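Local coordinates for conserved hypothetical exported protein (Bacteroides fragilis, PDB 4JJA) that is of unknown function but belongs to the NamZ family, so it may act as an exo-beta-N-acetylmuramidase that trims peptidoglycan fragments, at residues 146-158 with 348-362. Sequence-based numbering, arbitrary orientation.
Sequences NGHYVDGPILDMK and KARWKRDVERFKIQR
Residues 150-154 run in an extended loop across Trp351 and helix 352-362, coming closest where the CA atoms of Pro153 and Trp351 are 5.1 Å apart and those of Asp151 and Val355 6.0 Å. The Trp351 indole, swung by its chi1 of 67° to the position between backbone N and carbonyl carbon, lies with one face against the loop: Gly152 CA sits 3.5 Å from the centroid of its five-membered ring and Pro153 CD lies over the six-membered ring, both CH-pi contacts, while the carbonyl oxygen of Lys348 lies above the opposite face, toward its rim. Asp151 bonds both the indole and Lys348 of the preceding helix 344-350, OD1 accepting from Trp351 NE1 (2.8 Å) from above the carboxylate plane, which stands 72° from the indole. Its OD2 offers the syn lone pair to Lys348 NZ at 2.9 Å in a salt bridge and also accepts from the backbone N of Ile302. Farther along the loop, Asp354 OD2 takes the amide of Ile154 (N to OD2 3.0 Å) and a water shared with Ile154 O, while OD1 forms a salt bridge with Arg357 NH2. At the other end Val150 packs with CG1 against Val355 CG1 and Phe358 CD2, CG2 3.5 Å from Arg362 NH1 over one face of a guanidinium whose salt bridge goes to Asp370. The contact joins the NamZ C-terminal family region to a loop of the N-terminal one through one carboxylate from each side, with CH-pi packing between them, although the buried Gly152 O finds no polar partner.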
ATOM      1  N   ASN A 146       1.128   0.236   8.961  1.00  7.43           N
ATOM      2  CA  ASN A 146      -0.222  -0.107   9.399  1.00  7.40           C
ATOM      3  C   ASN A 146      -0.318  -1.617   9.726  1.00  7.82           C
ATOM      4  O   ASN A 146      -1.373  -2.227   9.603  1.00  8.41           O
ATOM      5  CB  ASN A 146      -1.261   0.329   8.339  1.00  7.78           C
ATOM      6  CG  ASN A 146      -1.497   1.813   8.376  1.00  7.45           C
ATOM      7  OD1 ASN A 146      -1.872   2.354   9.438  1.00  8.47           O
ATOM      8  ND2 ASN A 146      -1.405   2.476   7.225  1.00  8.77           N
ATOM      9  N   GLY A 147       0.781  -2.184  10.191  1.00  7.13           N
ATOM     10  CA  GLY A 147       0.864  -3.599  10.515  1.00  8.25           C
ATOM     11  C   GLY A 147       0.313  -3.974  11.859  1.00  7.84           C
ATOM     12  O   GLY A 147       0.321  -5.165  12.192  1.00  8.91           O
ATOM     13  N   HIS A 148      -0.152  -2.995  12.612  1.00  7.83           N
ATOM     14  CA  HIS A 148      -0.564  -3.179  13.984  1.00  8.34           C
ATOM     15  C   HIS A 148      -2.015  -3.593  14.114  1.00  9.06           C
ATOM     16  O   HIS A 148      -2.473  -3.843  15.245  1.00 10.05           O
ATOM     17  CB  HIS A 148      -0.314  -1.903  14.803  1.00  9.77           C
ATOM     18  CG  HIS A 148      -0.933  -0.671  14.209  1.00  9.73           C
ATOM     19  ND1 HIS A 148      -0.468  -0.128  13.030  1.00 10.42           N
ATOM     20  CD2 HIS A 148      -1.979   0.097  14.604  1.00 11.03           C
ATOM     21  CE1 HIS A 148      -1.212   0.931  12.727  1.00 11.06           C
ATOM     22  NE2 HIS A 148      -2.131   1.102  13.676  1.00 10.24           N
ATOM     23  N   TYR A 149      -2.758  -3.660  13.015  1.00  8.05           N
ATOM     24  CA  TYR A 149      -4.147  -4.079  13.063  1.00  7.97           C
ATOM     25  C   TYR A 149      -4.563  -4.664  11.755  1.00  8.40           C
ATOM     26  O   TYR A 149      -3.861  -4.578  10.761  1.00  8.82           O
ATOM     27  CB  TYR A 149      -5.081  -2.956  13.499  1.00  8.69           C
ATOM     28  CG  TYR A 149      -5.314  -1.806  12.551  1.00  7.84           C
ATOM     29  CD1 TYR A 149      -4.295  -0.974  12.119  1.00  8.49           C
ATOM     30  CD2 TYR A 149      -6.622  -1.523  12.108  1.00  8.21           C
ATOM     31  CE1 TYR A 149      -4.592   0.139  11.277  1.00  8.14           C
ATOM     32  CE2 TYR A 149      -6.893  -0.450  11.308  1.00  8.31           C
ATOM     33  CZ  TYR A 149      -5.888   0.393  10.912  1.00  7.24           C
ATOM     34  OH  TYR A 149      -6.211   1.488  10.155  1.00  9.04           O
ATOM     35  N   VAL A 150      -5.756  -5.262  11.767  1.00  8.40           N
ATOM     36  CA  VAL A 150      -6.450  -5.825  10.610  1.00  7.92           C
ATOM     37  C   VAL A 150      -7.855  -5.208  10.646  1.00  7.97           C
ATOM     38  O   VAL A 150      -8.480  -5.154  11.717  1.00  9.17           O
ATOM     39  CB  VAL A 150      -6.503  -7.352  10.666  1.00  8.21           C
ATOM     40  CG1 VAL A 150      -7.252  -7.935   9.454  1.00  9.20           C
ATOM     41  CG2 VAL A 150      -5.076  -7.922  10.787  1.00 10.31           C
ATOM     42  N   ASP A 151      -8.358  -4.728   9.502  1.00  7.69           N
ATOM     43  CA  ASP A 151      -9.669  -4.080   9.531  1.00  7.96           C
ATOM     44  C   ASP A 151     -10.288  -4.052   8.153  1.00  7.15           C
ATOM     45  O   ASP A 151      -9.626  -4.049   7.122  1.00  7.79           O
ATOM     46  CB  ASP A 151      -9.519  -2.640  10.075  1.00  8.11           C
ATOM     47  CG  ASP A 151     -10.700  -2.150  10.871  1.00  9.30           C
ATOM     48  OD1 ASP A 151     -11.675  -2.881  11.034  1.00 10.35           O
ATOM     49  OD2 ASP A 151     -10.586  -0.972  11.329  1.00 10.44           O
ATOM     50  N   GLY A 152     -11.610  -3.952   8.179  1.00  8.15           N
ATOM     51  CA  GLY A 152     -12.406  -3.808   6.981  1.00  8.26           C
ATOM     52  C   GLY A 152     -12.896  -5.150   6.431  1.00  8.49           C
ATOM     53  O   GLY A 152     -12.416  -6.206   6.812  1.00  9.45           O
ATOM     54  N   PRO A 153     -13.903  -5.096   5.544  1.00  9.25           N
ATOM     55  CA  PRO A 153     -14.385  -6.299   4.914  1.00 10.67           C
ATOM     56  C   PRO A 153     -13.306  -7.002   4.101  1.00  9.80           C
ATOM     57  O   PRO A 153     -12.471  -6.329   3.483  1.00  9.69           O
ATOM     58  CB  PRO A 153     -15.493  -5.793   3.970  1.00 12.30           C
ATOM     59  CG  PRO A 153     -15.716  -4.424   4.259  1.00 12.87           C
ATOM     60  CD  PRO A 153     -14.522  -3.894   4.990  1.00 10.21           C
ATOM     61  N   ILE A 154     -13.366  -8.321   4.035  1.00 10.16           N
ATOM     62  CA  ILE A 154     -12.588  -9.060   3.046  1.00 10.19           C
ATOM     63  C   ILE A 154     -13.158  -8.736   1.672  1.00  9.18           C
ATOM     64  O   ILE A 154     -14.367  -8.728   1.483  1.00 11.59           O
ATOM     65  CB  ILE A 154     -12.592 -10.581   3.346  1.00 10.71           C
ATOM     66  CG1 ILE A 154     -11.861 -10.893   4.701  1.00 13.18           C
ATOM     67  CG2 ILE A 154     -11.968 -11.375   2.208  1.00 13.82           C
ATOM     68  CD1 ILE A 154     -12.034 -12.318   5.245  1.00 18.96           C
ATOM     69  N   LEU A 155     -12.282  -8.530   0.701  1.00  8.78           N
ATOM     70  CA  LEU A 155     -12.707  -8.207  -0.640  1.00  8.31           C
ATOM     71  C   LEU A 155     -13.494  -9.357  -1.250  1.00  9.79           C
ATOM     72  O   LEU A 155     -12.982 -10.458  -1.352  1.00 10.91           O
ATOM     73  CB  LEU A 155     -11.505  -7.910  -1.507  1.00  8.16           C
ATOM     74  CG  LEU A 155     -11.751  -7.547  -2.951  1.00  8.43           C
ATOM     75  CD1 LEU A 155     -12.652  -6.349  -3.123  1.00  9.87           C
ATOM     76  CD2 LEU A 155     -10.420  -7.327  -3.634  1.00 10.98           C
ATOM     77  N   ASP A 156     -14.731  -9.070  -1.659  1.00 10.03           N
ATOM     78  CA  ASP A 156     -15.541  -9.984  -2.455  1.00 10.59           C
ATOM     79  C   ASP A 156     -14.930 -10.027  -3.836  1.00 11.47           C
ATOM     80  O   ASP A 156     -14.695  -9.006  -4.458  1.00 11.41           O
ATOM     81  CB  ASP A 156     -17.002  -9.529  -2.485  1.00 13.23           C
ATOM     82  CG  ASP A 156     -17.950 -10.543  -3.112  1.00 16.78           C
ATOM     83  OD1 ASP A 156     -17.593 -11.154  -4.113  1.00 17.26           O
ATOM     84  OD2 ASP A 156     -19.080 -10.634  -2.569  1.00 25.09           O
HETATM   85  N   MSE A 157     -14.634 -11.213  -4.320  1.00 12.24           N
HETATM   86  CA  MSE A 157     -13.934 -11.250  -5.581  0.66 13.83           C
HETATM   87  C   MSE A 157     -14.813 -10.894  -6.805  1.00 11.82           C
HETATM   88  O   MSE A 157     -14.254 -10.650  -7.861  1.00 12.70           O
HETATM   89  CB  MSE A 157     -13.073 -12.511  -5.713  0.66 15.77           C
HETATM   90  CG  MSE A 157     -12.023 -12.652  -4.549  0.66 17.32           C
HETATM   91 SE   MSE A 157     -10.762 -11.183  -4.358  0.50 18.00          SE
HETATM   92  CE  MSE A 157      -9.514 -11.826  -5.624  0.66 20.05           C
ATOM     93  N   LYS A 158     -16.122 -10.674  -6.610  0.50 10.33           N
ATOM     94  CA  LYS A 158     -16.941  -9.929  -7.605  0.50 10.55           C
ATOM     95  C   LYS A 158     -16.380  -8.549  -7.912  0.50 10.22           C
ATOM     96  O   LYS A 158     -16.610  -7.992  -8.962  0.50  9.78           O
ATOM     97  CB  LYS A 158     -18.420  -9.837  -7.221  0.50 11.59           C
ATOM     98  CG  LYS A 158     -18.796  -8.960  -6.084  0.50 12.87           C
ATOM     99  CD  LYS A 158     -20.296  -9.100  -5.790  0.50 15.77           C
ATOM    100  CE  LYS A 158     -21.118  -8.345  -6.808  0.50 19.08           C
ATOM    101  NZ  LYS A 158     -22.587  -8.250  -6.471  0.50 22.78           N
ATOM    102  N   LYS A 348     -19.258  -0.950  10.894  1.00 10.48           N
ATOM    103  CA  LYS A 348     -17.953  -1.526  11.187  1.00  9.82           C
ATOM    104  C   LYS A 348     -18.097  -2.888  11.900  1.00 10.62           C
ATOM    105  O   LYS A 348     -17.390  -3.831  11.612  1.00 10.56           O
ATOM    106  CB  LYS A 348     -17.115  -0.542  11.970  1.00 10.34           C
ATOM    107  CG  LYS A 348     -15.833  -1.151  12.476  1.00 10.88           C
ATOM    108  CD  LYS A 348     -14.830  -0.080  12.807  1.00 13.33           C
ATOM    109  CE  LYS A 348     -13.510  -0.704  13.222  1.00 14.29           C
ATOM    110  NZ  LYS A 348     -12.427   0.266  13.228  1.00 15.97           N
ATOM    111  N   ALA A 349     -19.061  -3.018  12.814  1.00  9.94           N
ATOM    112  CA  ALA A 349     -19.272  -4.258  13.498  1.00 11.03           C
ATOM    113  C   ALA A 349     -19.601  -5.396  12.531  1.00 10.42           C
ATOM    114  O   ALA A 349     -19.324  -6.539  12.822  1.00 11.02           O
ATOM    115  CB  ALA A 349     -20.407  -4.090  14.574  1.00 12.98           C
ATOM    116  N   ARG A 350     -20.207  -5.088  11.380  1.00 10.38           N
ATOM    117  CA  ARG A 350     -20.613  -6.107  10.436  1.00  9.92           C
ATOM    118  C   ARG A 350     -19.404  -6.882   9.858  1.00  9.11           C
ATOM    119  O   ARG A 350     -19.555  -8.028   9.475  1.00 10.85           O
ATOM    120  CB  ARG A 350     -21.497  -5.522   9.340  1.00 10.45           C
ATOM    121  CG  ARG A 350     -22.147  -6.601   8.505  1.00 11.60           C
ATOM    122  CD  ARG A 350     -23.228  -6.075   7.636  1.00 11.20           C
ATOM    123  NE  ARG A 350     -23.727  -7.082   6.707  1.00 11.95           N
ATOM    124  CZ  ARG A 350     -24.737  -6.840   5.864  1.00 14.37           C
ATOM    125  NH1 ARG A 350     -25.391  -5.695   5.920  1.00 12.73           N
ATOM    126  NH2 ARG A 350     -25.088  -7.743   4.961  1.00 14.82           N
ATOM    127  N   TRP A 351     -18.240  -6.241   9.797  1.00  8.94           N
ATOM    128  CA  TRP A 351     -17.049  -6.885   9.281  1.00  9.21           C
ATOM    129  C   TRP A 351     -16.163  -7.502  10.353  1.00  9.79           C
ATOM    130  O   TRP A 351     -15.101  -8.022  10.044  1.00  9.71           O
ATOM    131  CB  TRP A 351     -16.278  -6.010   8.316  1.00  9.03           C
ATOM    132  CG  TRP A 351     -15.626  -4.793   8.864  1.00  8.81           C
ATOM    133  CD1 TRP A 351     -14.596  -4.702   9.783  1.00  9.52           C
ATOM    134  CD2 TRP A 351     -15.895  -3.430   8.464  1.00  8.09           C
ATOM    135  NE1 TRP A 351     -14.228  -3.392   9.951  1.00  9.12           N
ATOM    136  CE2 TRP A 351     -14.975  -2.599   9.127  1.00  9.18           C
ATOM    137  CE3 TRP A 351     -16.790  -2.860   7.558  1.00  9.79           C
ATOM    138  CZ2 TRP A 351     -14.934  -1.220   8.932  1.00  9.90           C
ATOM    139  CZ3 TRP A 351     -16.737  -1.475   7.354  1.00 10.92           C
ATOM    140  CH2 TRP A 351     -15.826  -0.688   8.041  1.00 10.84           C
ATOM    141  N   LYS A 352     -16.557  -7.425  11.633  1.00  9.98           N
ATOM    142  CA  LYS A 352     -15.699  -7.951  12.700  1.00 11.18           C
ATOM    143  C   LYS A 352     -15.349  -9.406  12.517  1.00 11.32           C
ATOM    144  O   LYS A 352     -14.199  -9.806  12.679  1.00 11.16           O
ATOM    145  CB  LYS A 352     -16.379  -7.721  14.054  1.00 12.99           C
ATOM    146  CG  LYS A 352     -15.611  -8.229  15.257  1.00 16.92           C
ATOM    147  CD  LYS A 352     -14.307  -7.587  15.393  1.00 22.40           C
ATOM    148  CE  LYS A 352     -13.764  -7.739  16.847  1.00 27.53           C
ATOM    149  NZ  LYS A 352     -13.064  -6.497  17.295  1.00 34.81           N
ATOM    150  N   ARG A 353     -16.351 -10.196  12.152  0.50 11.79           N
ATOM    151  CA  ARG A 353     -16.139 -11.613  11.928  0.50 12.52           C
ATOM    152  C   ARG A 353     -15.159 -11.877  10.799  0.50 11.43           C
ATOM    153  O   ARG A 353     -14.274 -12.723  10.947  0.50 13.40           O
ATOM    154  CB  ARG A 353     -17.459 -12.317  11.641  0.50 12.74           C
ATOM    155  CG  ARG A 353     -18.335 -12.371  12.894  0.50 14.42           C
ATOM    156  CD  ARG A 353     -17.881 -13.426  13.854  0.50 16.04           C
ATOM    157  NE  ARG A 353     -18.108 -14.710  13.247  0.50 19.17           N
ATOM    158  CZ  ARG A 353     -18.776 -15.699  13.783  0.50 24.21           C
ATOM    159  NH1 ARG A 353     -19.199 -15.613  15.038  0.50 26.02           N
ATOM    160  NH2 ARG A 353     -18.917 -16.794  13.064  0.50 24.59           N
ATOM    161  N   ASP A 354     -15.310 -11.147   9.702  1.00 12.90           N
ATOM    162  CA  ASP A 354     -14.369 -11.269   8.538  1.00 13.05           C
ATOM    163  C   ASP A 354     -12.933 -11.054   9.076  1.00 12.03           C
ATOM    164  O   ASP A 354     -11.998 -11.768   8.714  1.00 11.55           O
ATOM    165  CB  ASP A 354     -14.595 -10.192   7.432  1.00 13.10           C
ATOM    166  CG  ASP A 354     -15.538 -10.581   6.296  1.00 17.26           C
ATOM    167  OD1 ASP A 354     -16.084 -11.728   6.291  1.00 17.75           O
ATOM    168  OD2 ASP A 354     -15.708  -9.652   5.379  1.00 15.46           O
ATOM    169  N   VAL A 355     -12.761 -10.011   9.879  1.00 10.51           N
ATOM    170  CA  VAL A 355     -11.436  -9.703  10.391  1.00 10.63           C
ATOM    171  C   VAL A 355     -10.921 -10.842  11.297  1.00 10.37           C
ATOM    172  O   VAL A 355      -9.754 -11.240  11.189  1.00 10.89           O
ATOM    173  CB  VAL A 355     -11.449  -8.373  11.168  1.00 10.70           C
ATOM    174  CG1 VAL A 355     -10.199  -8.166  12.010  1.00 12.41           C
ATOM    175  CG2 VAL A 355     -11.624  -7.171  10.188  1.00 12.28           C
ATOM    176  N   GLU A 356     -11.795 -11.350  12.184  0.50 11.15           N
ATOM    177  CA  GLU A 356     -11.441 -12.491  13.066  0.50 11.74           C
ATOM    178  C   GLU A 356     -10.931 -13.643  12.234  0.50 12.00           C
ATOM    179  O   GLU A 356      -9.847 -14.181  12.480  0.50 13.10           O
ATOM    180  CB  GLU A 356     -12.667 -12.957  13.869  0.50 10.96           C
ATOM    181  CG  GLU A 356     -13.029 -11.934  14.952  0.50 11.44           C
ATOM    182  CD  GLU A 356     -14.311 -12.240  15.742  0.50 15.14           C
ATOM    183  OE1 GLU A 356     -15.031 -13.232  15.490  0.50 19.14           O
ATOM    184  OE2 GLU A 356     -14.612 -11.409  16.610  0.50 19.58           O
ATOM    185  N   ARG A 357     -11.712 -14.002  11.238  1.00 12.42           N
ATOM    186  CA  ARG A 357     -11.372 -15.122  10.380  1.00 12.14           C
ATOM    187  C   ARG A 357     -10.100 -14.889   9.599  1.00 12.33           C
ATOM    188  O   ARG A 357      -9.295 -15.815   9.476  1.00 12.88           O
ATOM    189  CB  ARG A 357     -12.482 -15.427   9.375  1.00 13.67           C
ATOM    190  CG  ARG A 357     -13.763 -16.078  10.013  1.00 16.17           C
ATOM    191  CD  ARG A 357     -14.856 -16.453   8.979  1.00 18.44           C
ATOM    192  NE  ARG A 357     -15.543 -15.344   8.325  1.00 21.22           N
ATOM    193  CZ  ARG A 357     -16.693 -14.791   8.729  1.00 21.59           C
ATOM    194  NH1 ARG A 357     -17.317 -15.264   9.802  1.00 23.67           N
ATOM    195  NH2 ARG A 357     -17.209 -13.767   8.046  1.00 23.93           N
ATOM    196  N   PHE A 358      -9.893 -13.673   9.129  1.00 10.65           N
ATOM    197  CA  PHE A 358      -8.636 -13.415   8.410  1.00  9.94           C
ATOM    198  C   PHE A 358      -7.417 -13.515   9.318  1.00 10.49           C
ATOM    199  O   PHE A 358      -6.366 -13.973   8.891  1.00 10.38           O
ATOM    200  CB  PHE A 358      -8.688 -12.054   7.716  1.00 10.07           C
ATOM    201  CG  PHE A 358      -7.520 -11.863   6.791  1.00  8.68           C
ATOM    202  CD1 PHE A 358      -7.491 -12.504   5.577  1.00 10.52           C
ATOM    203  CD2 PHE A 358      -6.442 -11.063   7.114  1.00  8.87           C
ATOM    204  CE1 PHE A 358      -6.375 -12.349   4.710  1.00  9.87           C
ATOM    205  CE2 PHE A 358      -5.344 -10.923   6.280  1.00  9.29           C
ATOM    206  CZ  PHE A 358      -5.351 -11.556   5.068  1.00  9.28           C
ATOM    207  N   LYS A 359      -7.560 -13.079  10.576  1.00 11.21           N
ATOM    208  CA  LYS A 359      -6.448 -13.177  11.517  1.00 11.81           C
ATOM    209  C   LYS A 359      -6.047 -14.619  11.738  1.00 12.45           C
ATOM    210  O   LYS A 359      -4.880 -14.938  11.911  1.00 13.58           O
ATOM    211  CB  LYS A 359      -6.799 -12.500  12.833  1.00 12.33           C
ATOM    212  CG  LYS A 359      -6.796 -10.992  12.729  1.00 12.78           C
ATOM    213  CD  LYS A 359      -7.162 -10.409  14.107  1.00 16.31           C
ATOM    214  CE  LYS A 359      -7.210  -8.916  14.207  1.00 15.93           C
ATOM    215  NZ  LYS A 359      -7.615  -8.420  15.594  1.00 19.95           N
ATOM    216  N   ILE A 360      -7.017 -15.528  11.709  1.00 12.53           N
ATOM    217  CA  ILE A 360      -6.733 -16.979  11.775  0.50 13.63           C
ATOM    218  C   ILE A 360      -6.083 -17.467  10.497  1.00 13.98           C
ATOM    219  O   ILE A 360      -5.073 -18.184  10.508  1.00 14.20           O
ATOM    220  CB  ILE A 360      -8.007 -17.795  12.061  0.50 14.74           C
ATOM    221  CG1 ILE A 360      -8.375 -17.597  13.525  0.50 15.61           C
ATOM    222  CG2 ILE A 360      -7.793 -19.297  11.711  0.50 15.35           C
ATOM    223  CD1 ILE A 360      -9.863 -17.756  13.838  0.50 15.98           C
ATOM    224  N   GLN A 361      -6.644 -17.062   9.384  1.00 12.54           N
ATOM    225  CA  GLN A 361      -6.179 -17.533   8.076  1.00 12.25           C
ATOM    226  C   GLN A 361      -4.735 -17.118   7.838  1.00 11.60           C
ATOM    227  O   GLN A 361      -3.966 -17.856   7.215  1.00 12.67           O
ATOM    228  CB  GLN A 361      -7.082 -17.002   6.938  1.00 12.59           C
ATOM    229  CG  GLN A 361      -6.892 -17.631   5.579  1.00 14.00           C
ATOM    230  CD  GLN A 361      -7.593 -16.937   4.447  1.00 16.52           C
ATOM    231  OE1 GLN A 361      -8.283 -15.932   4.609  1.00 17.60           O
ATOM    232  NE2 GLN A 361      -7.456 -17.514   3.267  1.00 17.32           N
ATOM    233  N   ARG A 362      -4.371 -15.901   8.245  1.00 10.33           N
ATOM    234  CA  ARG A 362      -3.034 -15.386   7.937  1.00 10.17           C
ATOM    235  C   ARG A 362      -1.966 -15.911   8.863  1.00 11.09           C
ATOM    236  O   ARG A 362      -0.787 -15.776   8.575  1.00 10.88           O
ATOM    237  CB  ARG A 362      -3.041 -13.854   7.996  1.00  9.80           C
ATOM    238  CG  ARG A 362      -2.993 -13.256   9.372  1.00 10.84           C
ATOM    239  CD  ARG A 362      -3.036 -11.718   9.345  1.00  9.71           C
ATOM    240  NE  ARG A 362      -2.720 -11.226  10.653  1.00  9.80           N
ATOM    241  CZ  ARG A 362      -2.085 -10.089  10.914  1.00 10.11           C
ATOM    242  NH1 ARG A 362      -1.880  -9.188   9.972  1.00 10.85           N
ATOM    243  NH2 ARG A 362      -1.678  -9.831  12.128  1.00 11.13           N
TER
HETATM  244  O   HOH W   1      -1.439  -7.175  13.022  1.00 17.84           O
HETATM  245  O   HOH W   2      -6.569  -5.973  14.891  1.00 15.08           O
HETATM  246  O   HOH W   3     -16.559  -9.968   2.681  1.00 28.41           O